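Local coordinates for antibiotic biosynthesis monooxygenase family protein (Shewanella oneidensis, PDB 2BBE) that is of unknown function but may act as a monooxygenase, at the interface of chains A and B and the interface of chains A and C. Coordinates in Å, arbitrary orientation; residue numbers count along the deposited sequence, not the author numbering. Chains: chain A/B/C, hypothetical protein SO0527.

Contact 1: the interface of chains A and B. Residues chain A 44-46, 69; chain B 10, 12-13.
B:Asn10 and B:Gln13 point their side-chain amides at one backbone carbonyl, that of A:Ala45. The NE2 amide nitrogen of B:Gln13 lies 3.0 Å from A:Ala45 O, and ND2 of B:Asn10 lies 3.1 Å from A:Ala45 O. Both donors approach from the same face of the carbonyl, each tilted 34° from its plane. B:Gln13 stands more nearly in line with the C=O bond, whereas B:Asn10 comes in from the flank, and in each case the oxygen also sits somewhat off the donor's amide plane. Chi1 (-178°) carries the B:Asn10 amide out towards chain A, and chi2 (-39°) turns OD1 back to its own loop. B:Asn10 OD1 accepts the backbone N of B:Gln12 at 2.9 Å, in the carbonyl plane, and B:Gln13 N from above that plane. These two internal bonds fix the rotation of the amide and so present ND2 to chain A. B:Gln12, an extended side chain, runs past A:Ala45, with B:Gln12 OE1 3.8 Å from the CB methyl of A:Ala45. Its terminal amide meets A:Val69 from the opposite direction, B:Gln12 NE2 being 3.8 Å from A:Val69 CG2. All of these residues lie in loops. The patch is a small part of a two-fold symmetric interface, where it appears to fasten the 44-46 loop of one subunit to the loop between strands 8-9 and 14-22 of the other.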
# COMPACT_ATOMS: atom_id res chain seq x y z
N GLU A 44 0.66 -4.36 15.27
CA GLU A 44 1.95 -5.06 15.38
C GLU A 44 3.05 -4.24 14.70
O GLU A 44 2.87 -3.78 13.57
CB GLU A 44 1.87 -6.45 14.72
CG GLU A 44 1.11 -7.53 15.51
CD GLU A 44 0.85 -8.80 14.67
OE1 GLU A 44 1.61 -9.05 13.69
OE2 GLU A 44 -0.12 -9.53 14.95
N ALA A 45 4.19 -4.06 15.37
CA ALA A 45 5.30 -3.26 14.85
C ALA A 45 5.78 -3.75 13.46
O ALA A 45 6.15 -2.94 12.60
CB ALA A 45 6.46 -3.27 15.83
N GLY A 46 5.76 -5.06 13.26
CA GLY A 46 6.25 -5.66 12.01
C GLY A 46 5.18 -6.00 10.97
O GLY A 46 5.51 -6.57 9.93
N VAL A 69 7.35 -7.36 7.84
CA VAL A 69 8.70 -6.86 7.57
C VAL A 69 9.72 -8.01 7.35
O VAL A 69 10.72 -7.84 6.65
CB VAL A 69 9.19 -5.88 8.67
CG1 VAL A 69 8.29 -4.62 8.70
CG2 VAL A 69 9.21 -6.55 10.02
N ASN B 10 3.37 3.19 15.74
CA ASN B 10 4.33 2.15 15.36
C ASN B 10 5.73 2.75 15.52
O ASN B 10 6.11 3.67 14.79
CB ASN B 10 4.07 1.69 13.91
CG ASN B 10 5.00 0.58 13.45
OD1 ASN B 10 6.19 0.57 13.75
ND2 ASN B 10 4.47 -0.33 12.66
N GLN B 12 8.61 1.29 15.13
CA GLN B 12 9.65 0.64 14.33
C GLN B 12 9.74 1.19 12.90
O GLN B 12 10.81 1.63 12.46
CB GLN B 12 9.47 -0.89 14.29
CG GLN B 12 10.53 -1.58 13.41
CD GLN B 12 10.26 -3.06 13.15
OE1 GLN B 12 9.84 -3.78 14.07
NE2 GLN B 12 10.51 -3.52 11.90
N GLN B 13 8.63 1.12 12.16
CA GLN B 13 8.64 1.51 10.74
C GLN B 13 8.85 3.01 10.59
O GLN B 13 8.47 3.79 11.48
CB GLN B 13 7.37 1.03 10.04
CG GLN B 13 7.28 -0.51 9.99
CD GLN B 13 6.00 -0.99 9.36
OE1 GLN B 13 5.48 -0.35 8.45
NE2 GLN B 13 5.47 -2.12 9.84

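Contact 2: the interface of chains A and C. Residues chain A 53, 55, 58, 61, 63; chain C 101-103.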
# COMPACT_ATOMS: atom_id res chain seq x y z
N ASN A 53 -10.76 -9.81 2.60
CA ASN A 53 -11.39 -9.75 1.28
C ASN A 53 -12.46 -10.85 1.18
O ASN A 53 -12.25 -11.99 1.65
CB ASN A 53 -10.34 -9.97 0.18
CG ASN A 53 -9.12 -9.05 0.31
OD1 ASN A 53 -8.14 -9.36 1.02
ND2 ASN A 53 -9.19 -7.91 -0.33
N SER A 55 -14.78 -13.04 -1.54
CA SER A 55 -14.76 -13.45 -2.95
C SER A 55 -16.03 -13.07 -3.69
O SER A 55 -17.15 -13.29 -3.21
CB SER A 55 -14.55 -14.96 -3.07
OG SER A 55 -14.63 -15.38 -4.42
N GLU A 58 -16.81 -16.95 -5.34
CA GLU A 58 -17.25 -18.00 -4.43
C GLU A 58 -17.60 -17.28 -3.13
O GLU A 58 -16.75 -17.03 -2.30
CB GLU A 58 -16.14 -19.05 -4.22
CG GLU A 58 -16.43 -20.02 -3.03
CD GLU A 58 -17.84 -20.60 -3.11
OE1 GLU A 58 -18.05 -21.46 -3.99
OE2 GLU A 58 -18.73 -20.17 -2.33
N ARG A 61 -16.01 -17.88 0.28
CA ARG A 61 -14.56 -17.69 0.46
C ARG A 61 -14.21 -16.30 1.03
O ARG A 61 -14.64 -15.28 0.47
CB ARG A 61 -13.83 -17.89 -0.87
CG ARG A 61 -12.31 -17.59 -0.81
CD ARG A 61 -11.56 -18.28 -1.93
NE ARG A 61 -11.57 -19.73 -1.75
CZ ARG A 61 -12.14 -20.62 -2.55
NH1 ARG A 61 -12.76 -20.24 -3.67
NH2 ARG A 61 -12.07 -21.91 -2.21
N THR A 63 -10.65 -14.17 2.40
CA THR A 63 -9.20 -14.30 2.23
C THR A 63 -8.42 -13.11 2.80
O THR A 63 -8.77 -11.96 2.53
CB THR A 63 -8.86 -14.44 0.71
OG1 THR A 63 -9.48 -15.63 0.22
CG2 THR A 63 -7.32 -14.49 0.44
N GLU C 101 -9.05 -15.36 -8.74
CA GLU C 101 -10.20 -15.04 -7.90
C GLU C 101 -10.28 -13.54 -7.70
O GLU C 101 -9.28 -12.91 -7.39
CB GLU C 101 -10.08 -15.71 -6.51
CG GLU C 101 -11.42 -15.67 -5.72
CD GLU C 101 -11.83 -17.06 -5.21
OE1 GLU C 101 -11.03 -18.02 -5.33
OE2 GLU C 101 -12.95 -17.19 -4.67
N THR C 102 -11.48 -12.96 -7.86
CA THR C 102 -11.65 -11.53 -7.56
C THR C 102 -12.44 -11.36 -6.27
O THR C 102 -13.20 -12.27 -5.88
CB THR C 102 -12.35 -10.75 -8.71
OG1 THR C 102 -13.68 -11.26 -8.88
CG2 THR C 102 -11.55 -10.88 -10.02
N TYR C 103 -12.24 -10.22 -5.63
CA TYR C 103 -12.74 -9.96 -4.29
C TYR C 103 -13.16 -8.49 -4.14
O TYR C 103 -12.71 -7.63 -4.92
CB TYR C 103 -11.60 -10.17 -3.30
CG TYR C 103 -11.07 -11.57 -3.14
CD1 TYR C 103 -10.03 -12.06 -3.96
CD2 TYR C 103 -11.56 -12.40 -2.12
CE1 TYR C 103 -9.50 -13.35 -3.76
CE2 TYR C 103 -11.05 -13.70 -1.93
CZ TYR C 103 -10.02 -14.16 -2.74
OH TYR C 103 -9.51 -15.43 -2.54
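The C:Tyr103 ring is held between A:Ser55, off-centre over one face, and the CB atoms of A:Asn53 and A:Thr63 on the other. On the A:Ser55 face, the ring atom CD2 of C:Tyr103 is 3.5 Å from A:Ser55 CA, while A:Asn53 packs its CB near the root of the ring. A:Thr63 crosses the tyrosine at about a right angle, and its OG1 hydroxyl hydrogen-bonds to the phenolic OH of C:Tyr103 at 2.8 Å, with no direction assigned. At the edge of the A:Arg61 guanidinium, in its plane, lies OE2 of C:Glu101. The carboxylate is turned 82° from that plane, so the two ions do not meet as a flat, paired bidentate salt bridge. Instead NH1 of A:Arg61 gives a nearly straight bond (175° at H) to C:Glu101 OE2, at 3.2 Å, which accepts it on its syn lone pair; the approach to OE1 is weak. A bend at chi3 (-68°) turns the arginine end back, and A:Arg61 CD packs 3.5 Å from the carboxylate carbon CD of C:Glu101. The anti lone pair of C:Glu101 OE2 accepts the hydroxyl OG of A:Ser55, at 2.5 Å. Together the two donors grip OE2 from both sides and would probably stabilise its negative charge. A:Ser55 also forms an antiparallel beta bridge with C:Tyr103. In the second shell, the backbone N of A:Glu58 donates to A:Ser55 OG at 2.8 Å, which probably helps position the hydroxyl.

About 27 Å separates the C-alpha centres of contact 1 and contact 2, and no residue belongs to both. They are nevertheless joined through chain A: the loop of contact 1 leads directly into strand 47-55, which carries A:Asn53 and A:Ser55 of contact 2, and strand 61-68, with A:Arg61 and A:Thr63, ends just before A:Val69. The same pair of strands thus spans the distance between two different neighbours. Each interface is two-fold symmetric, and the two could together build the four-subunit deposited assembly, although the structure alone does not show that this tetramer is the form in solution.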